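Local coordinates for conserved protein (PDB 1I36) that is of unknown function but binds NADP in a Rossmann-type domain and structurally resembles 3-hydroxyacid dehydrogenases, so it may be an NADP-dependent oxidoreductase, at residues F8-Q13 with S115-G120; R22-V27 with N139-N144. The protein carries 1 engineered substitution. All coordinates share one frame; numbering follows the deposited sequence.

From the N terminus the chain runs through strand 2-6 into the turn and first helical turn of 8-13, which contact 1 later joins to the short helix 116-119 across 101 intervening residues. Helix 10-21 then leads into 22-27, where contact 2 begins; its partner, 139-144, lies in the loop before strand 144-147. Because the first segments come in the same order as their partners, the two closures cross and neither nests inside the other. Their centres lie about 15 Å apart, with nearest atoms about 6 Å apart. Contact 1 ties the start of helix 10-21 to helix 116-119, beside the nicotinamide; contact 2 joins the region after helix 10-21 to the loop entering strand 144-147, outermost on one side of the sheet within this chain.

Contact 1. Residues F8-Q13 with S115-G120; sequences FGEVAQ and SVRRKG. With NAP (NADP nicotinamide-adenine-dinucleotide phosphate), chain C.
Just past the N-cap Ser115, whose OG accepts from Arg118 N, Val116 turns toward Glu10 and Val11 of the facing helix start. With CG1 anti to the backbone N, its torsion splits the two methyls between different partners. Val116 CG1 lies 4.1 Å from Glu10 CG, the two side chains running antiparallel, while Val116 CG2 makes an apolar contact with Val11 CG2 at 4.0 Å. That second methyl also reaches the carboxamide of the cofactor, with Val116 CG2 3.2 Å from NAP O7N. Val11 CG2 in turn lies 3.4 Å from NAP C2N, so the valine pair lines the nicotinamide site.

The facing segment is the glycine-rich turn of a Rossmann fold, consistent with a GxGxxA pattern. Gly9 is the N-cap, and the first-turn amides of Glu10 and Val11 point at the pyrophosphate, each taking an oxygen of a different phosphate. Glu10 N donates to NAP O2A at 3.0 Å and Val11 N to NAP O2N at 2.8 Å, both nearly straight.

Arg117 comes next, and its chain bends at chi2 and chi3, bringing the guanidinium back to the Glu10 carboxylate. The two side chains cross nearly perpendicularly, yet their flat ends are only 36° from parallel. The resulting salt bridge runs from Arg117 NE to the syn lone pair of Glu10 OE2 at 2.8 Å, but the oxygen is tilted out of the guanidinium plane and the N-H...O angle is 135°. The other carboxylate oxygen, Glu10 OE1, receives a weak hydrogen bond from NAP N7N at 3.5 Å.

Contact 2. Residues R22-V27 with N139-N144; sequences RGVEVV and NRYGLN
Arg22 lies along the backbone of Tyr141 and Gly142, and its atoms can be followed outward one by one. Arg22 CB stands 4.0 Å from Tyr141 CB and also touches the Tyr141 backbone. Arg22 CG, set anti to the carbonyl carbon by a chi1 of -56°, comes to 3.2 Å from Tyr141 O. This carbonyl oxygen is buried by the contact and has no hydrogen-bonding partner in the model, so the aliphatic part of the arginine covers it without satisfying it. The chain bends at chi2, and the guanidinium turns one face to Gly142 CA, which is offset toward the rim of the flat group, with Arg22 NH1 3.8 Å from Gly142 CA. At the tip, Arg22 NH1 donates to O of water HOH 1 at 2.7 Å. The water sits in the guanidinium plane and donates in turn to Arg140 O, completing a bridge between the segments.

Val24 supplies the apolar half. Its CG2 rests over one face of the Tyr141 ring, 3.7 Å from the centroid and 24° off the normal, a CH-pi contact displaced toward CG. The opposite face is approached by Arg140 CB, so the ring is held between the two, while Arg22 O lies at its edge near the ring plane. Leu19 of helix 10-21 also touches the Tyr141 side chain, and Arg18 NH1 of the same helix donates to Gly142 O.

Gly23, with positive phi, is the C-prime residue of a Schellman motif, marked by the bond from Val24 N back to Leu19 O. The turn links the helix and second strand of the 2-6, 10-21, 25-28 beta-alpha-beta unit of the Rossmann fold, and the loop before strand 144-147 packs on it.

Contact 1. Residues F8-Q13 with S115-G120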
# COMPACT_ATOMS: atom_id res chain seq x y z
N PHE A 8 -3.73 -19.60 30.69
CA PHE A 8 -2.51 -20.33 30.38
C PHE A 8 -2.67 -21.11 29.11
O PHE A 8 -2.70 -22.34 29.10
CB PHE A 8 -2.01 -21.19 31.56
CG PHE A 8 -0.53 -21.42 31.55
CD1 PHE A 8 0.33 -20.54 32.19
CD2 PHE A 8 0.02 -22.49 30.84
CE1 PHE A 8 1.73 -20.71 32.12
CE2 PHE A 8 1.40 -22.67 30.77
CZ PHE A 8 2.25 -21.78 31.41
N GLY A 9 -2.85 -20.34 28.05
CA GLY A 9 -3.03 -20.87 26.72
C GLY A 9 -1.75 -20.81 25.92
O GLY A 9 -0.67 -20.89 26.50
N GLU A 10 -1.88 -20.64 24.61
CA GLU A 10 -0.73 -20.61 23.72
C GLU A 10 0.27 -19.49 24.00
O GLU A 10 1.48 -19.73 23.98
CB GLU A 10 -1.16 -20.55 22.26
CG GLU A 10 0.02 -20.49 21.31
CD GLU A 10 -0.34 -20.78 19.86
OE1 GLU A 10 -1.34 -20.24 19.35
OE2 GLU A 10 0.40 -21.55 19.21
N VAL A 11 -0.22 -18.27 24.18
CA VAL A 11 0.67 -17.14 24.48
C VAL A 11 1.40 -17.34 25.80
O VAL A 11 2.63 -17.28 25.85
CB VAL A 11 -0.12 -15.84 24.54
CG1 VAL A 11 0.76 -14.70 25.08
CG2 VAL A 11 -0.62 -15.53 23.14
N ALA A 12 0.64 -17.60 26.87
CA ALA A 12 1.22 -17.80 28.19
C ALA A 12 2.25 -18.94 28.20
O ALA A 12 3.32 -18.81 28.80
CB ALA A 12 0.10 -18.11 29.22
N GLN A 13 1.93 -20.05 27.55
CA GLN A 13 2.86 -21.18 27.50
C GLN A 13 4.18 -20.78 26.87
O GLN A 13 5.24 -21.07 27.40
CB GLN A 13 2.27 -22.34 26.70
CG GLN A 13 3.22 -23.57 26.59
CD GLN A 13 2.64 -24.75 25.80
OE1 GLN A 13 1.67 -24.59 25.05
NE2 GLN A 13 3.26 -25.93 25.93
N SER A 115 3.55 -13.60 14.80
CA SER A 115 2.96 -14.91 14.99
C SER A 115 3.62 -15.65 16.16
O SER A 115 4.79 -15.99 16.08
CB SER A 115 3.11 -15.74 13.71
OG SER A 115 2.77 -17.10 13.91
N VAL A 116 2.87 -15.90 17.22
CA VAL A 116 3.40 -16.63 18.37
C VAL A 116 3.85 -18.01 17.89
O VAL A 116 4.94 -18.47 18.22
CB VAL A 116 2.33 -16.78 19.49
CG1 VAL A 116 2.87 -17.61 20.63
CG2 VAL A 116 1.94 -15.40 20.03
N ARG A 117 2.99 -18.63 17.08
CA ARG A 117 3.19 -19.95 16.49
C ARG A 117 4.49 -20.07 15.70
O ARG A 117 5.19 -21.06 15.83
CB ARG A 117 2.02 -20.26 15.54
CG ARG A 117 2.04 -21.63 14.91
CD ARG A 117 1.59 -22.73 15.87
NE ARG A 117 0.29 -22.51 16.53
CZ ARG A 117 -0.84 -22.09 15.94
NH1 ARG A 117 -0.88 -21.82 14.64
NH2 ARG A 117 -1.95 -21.98 16.67
N ARG A 118 4.78 -19.08 14.87
CA ARG A 118 6.00 -19.15 14.07
C ARG A 118 7.26 -18.57 14.68
O ARG A 118 8.36 -19.04 14.39
CB ARG A 118 5.76 -18.55 12.70
CG ARG A 118 4.96 -19.46 11.78
CD ARG A 118 4.87 -18.90 10.37
NE ARG A 118 4.02 -17.72 10.30
CZ ARG A 118 3.45 -17.27 9.19
NH1 ARG A 118 3.64 -17.92 8.04
NH2 ARG A 118 2.68 -16.19 9.23
N LYS A 119 7.12 -17.57 15.55
CA LYS A 119 8.29 -16.95 16.14
C LYS A 119 8.56 -17.39 17.57
O LYS A 119 9.64 -17.15 18.08
CB LYS A 119 8.16 -15.42 16.10
CG LYS A 119 7.87 -14.81 14.73
CD LYS A 119 9.05 -14.94 13.75
CE LYS A 119 10.28 -14.13 14.16
NZ LYS A 119 11.07 -14.75 15.27
N GLY A 120 7.60 -18.05 18.21
CA GLY A 120 7.82 -18.46 19.59
C GLY A 120 8.06 -17.25 20.51
O GLY A 120 7.62 -16.12 20.23
PA NAP C . -5.83 -19.73 24.22
O1A NAP C . -7.08 -19.13 23.78
O2A NAP C . -4.62 -20.18 23.57
O5B NAP C . -5.52 -19.35 25.81
C5B NAP C . -6.33 -18.46 26.77
C4B NAP C . -6.37 -19.37 27.91
O4B NAP C . -7.14 -18.36 28.90
C3B NAP C . -7.25 -20.18 28.24
O3B NAP C . -6.17 -20.99 28.39
C2B NAP C . -8.28 -20.46 29.26
O2B NAP C . -8.46 -21.35 30.13
C1B NAP C . -8.01 -19.18 29.76
N9A NAP C . -9.25 -18.46 30.14
C8A NAP C . -10.51 -18.21 29.59
N7A NAP C . -11.29 -17.56 30.43
C5A NAP C . -10.53 -17.35 31.57
C6A NAP C . -10.79 -16.72 32.82
N6A NAP C . -11.97 -16.16 33.09
N1A NAP C . -9.78 -16.69 33.77
C2A NAP C . -8.57 -17.26 33.51
N3A NAP C . -8.25 -17.89 32.36
C4A NAP C . -9.28 -17.89 31.41
O3 NAP C . -5.40 -18.19 23.75
PN NAP C . -3.95 -17.45 23.27
O1N NAP C . -3.69 -17.80 21.83
O2N NAP C . -3.00 -17.90 24.29
O5D NAP C . -4.02 -15.87 23.40
C5D NAP C . -4.22 -15.22 24.68
C4D NAP C . -4.49 -13.75 24.43
O4D NAP C . -3.49 -13.04 23.65
C3D NAP C . -5.82 -13.46 23.68
O3D NAP C . -6.57 -12.30 24.16
C2D NAP C . -5.44 -13.28 22.25
O2D NAP C . -6.34 -12.51 21.52
C1D NAP C . -4.03 -12.67 22.37
N1N NAP C . -3.15 -12.92 21.22
C2N NAP C . -2.82 -14.24 20.86
C3N NAP C . -1.95 -14.37 19.73
C7N NAP C . -1.53 -15.68 19.24
O7N NAP C . -0.76 -15.78 18.27
N7N NAP C . -1.94 -16.83 19.84
C4N NAP C . -1.48 -13.22 19.07
C5N NAP C . -1.81 -11.96 19.44
C6N NAP C . -2.64 -11.81 20.52
P2B NAP C . -9.45 -22.57 29.59
O1X NAP C . -8.72 -23.41 28.57
O2X NAP C . -9.68 -23.25 30.84
O3X NAP C . -10.58 -21.92 28.96

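Contact 2. Residues R22-V27 with N139-N144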
# COMPACT_ATOMS: atom_id res chain seq x y z
N ARG A 22 15.12 -19.28 31.69
CA ARG A 22 16.10 -18.26 32.07
C ARG A 22 16.14 -18.01 33.56
O ARG A 22 16.70 -17.02 34.02
CB ARG A 22 15.89 -16.96 31.31
CG ARG A 22 15.89 -17.11 29.79
CD ARG A 22 17.18 -17.74 29.28
NE ARG A 22 17.11 -17.93 27.85
CZ ARG A 22 17.47 -17.03 26.95
NH1 ARG A 22 17.95 -15.85 27.34
NH2 ARG A 22 17.36 -17.30 25.65
N GLY A 23 15.52 -18.93 34.33
CA GLY A 23 15.55 -18.84 35.78
C GLY A 23 14.45 -18.11 36.52
O GLY A 23 14.53 -17.89 37.73
N VAL A 24 13.39 -17.73 35.81
CA VAL A 24 12.29 -17.00 36.44
C VAL A 24 11.26 -17.97 36.97
O VAL A 24 10.95 -18.95 36.32
CB VAL A 24 11.63 -16.04 35.40
CG1 VAL A 24 10.38 -15.34 35.97
CG2 VAL A 24 12.65 -15.05 34.93
N GLU A 25 10.76 -17.75 38.18
CA GLU A 25 9.72 -18.63 38.67
C GLU A 25 8.38 -18.13 38.09
O GLU A 25 8.03 -16.99 38.29
CB GLU A 25 9.61 -18.61 40.19
CG GLU A 25 8.86 -19.85 40.66
CD GLU A 25 8.12 -19.66 41.96
OE1 GLU A 25 8.46 -18.73 42.73
OE2 GLU A 25 7.19 -20.46 42.20
N VAL A 26 7.70 -18.95 37.31
CA VAL A 26 6.43 -18.56 36.70
C VAL A 26 5.30 -19.27 37.44
O VAL A 26 5.42 -20.46 37.73
CB VAL A 26 6.42 -18.91 35.20
CG1 VAL A 26 7.60 -18.24 34.53
CG2 VAL A 26 6.61 -20.40 34.98
N VAL A 27 4.23 -18.54 37.76
CA VAL A 27 3.11 -19.14 38.51
C VAL A 27 1.75 -18.84 37.87
O VAL A 27 1.59 -17.86 37.16
CB VAL A 27 3.04 -18.65 40.00
CG1 VAL A 27 4.42 -18.67 40.67
CG2 VAL A 27 2.40 -17.30 40.12
N ASN A 139 13.22 -8.57 29.24
CA ASN A 139 14.10 -8.89 28.11
C ASN A 139 15.36 -9.62 28.65
O ASN A 139 15.94 -10.45 27.96
CB ASN A 139 14.53 -7.62 27.36
CG ASN A 139 13.46 -7.14 26.41
OD1 ASN A 139 12.42 -7.78 26.26
ND2 ASN A 139 13.72 -6.01 25.72
N ARG A 140 15.71 -9.34 29.90
CA ARG A 140 16.88 -9.97 30.54
C ARG A 140 16.65 -11.46 30.63
O ARG A 140 17.60 -12.22 30.78
CB ARG A 140 17.07 -9.45 31.96
CG ARG A 140 17.17 -7.96 32.06
CD ARG A 140 17.11 -7.51 33.50
NE ARG A 140 17.13 -6.05 33.59
CZ ARG A 140 17.07 -5.37 34.73
NH1 ARG A 140 16.98 -6.02 35.88
NH2 ARG A 140 17.13 -4.05 34.71
N TYR A 141 15.38 -11.85 30.58
CA TYR A 141 15.01 -13.26 30.69
C TYR A 141 14.49 -13.91 29.40
O TYR A 141 13.68 -14.84 29.45
CB TYR A 141 14.06 -13.47 31.86
CG TYR A 141 14.61 -12.93 33.16
CD1 TYR A 141 15.68 -13.55 33.79
CD2 TYR A 141 14.09 -11.77 33.74
CE1 TYR A 141 16.23 -13.04 34.97
CE2 TYR A 141 14.64 -11.25 34.91
CZ TYR A 141 15.71 -11.89 35.51
OH TYR A 141 16.25 -11.38 36.67
N GLY A 142 14.98 -13.44 28.25
CA GLY A 142 14.62 -14.05 26.98
C GLY A 142 13.50 -13.47 26.15
O GLY A 142 13.20 -14.04 25.10
N LEU A 143 12.87 -12.39 26.59
CA LEU A 143 11.77 -11.83 25.82
C LEU A 143 12.30 -10.76 24.87
O LEU A 143 13.47 -10.36 24.96
CB LEU A 143 10.64 -11.33 26.74
CG LEU A 143 10.02 -12.42 27.63
CD1 LEU A 143 8.72 -11.92 28.30
CD2 LEU A 143 9.70 -13.65 26.79
N ASN A 144 11.43 -10.26 23.98
CA ASN A 144 11.84 -9.28 22.98
C ASN A 144 10.84 -8.12 23.02
O ASN A 144 10.08 -7.93 22.08
CB ASN A 144 11.81 -9.99 21.61
CG ASN A 144 12.26 -9.11 20.46
OD1 ASN A 144 12.82 -8.03 20.66
ND2 ASN A 144 12.04 -9.60 19.25
O HOH W 1 18.37 -14.78 29.82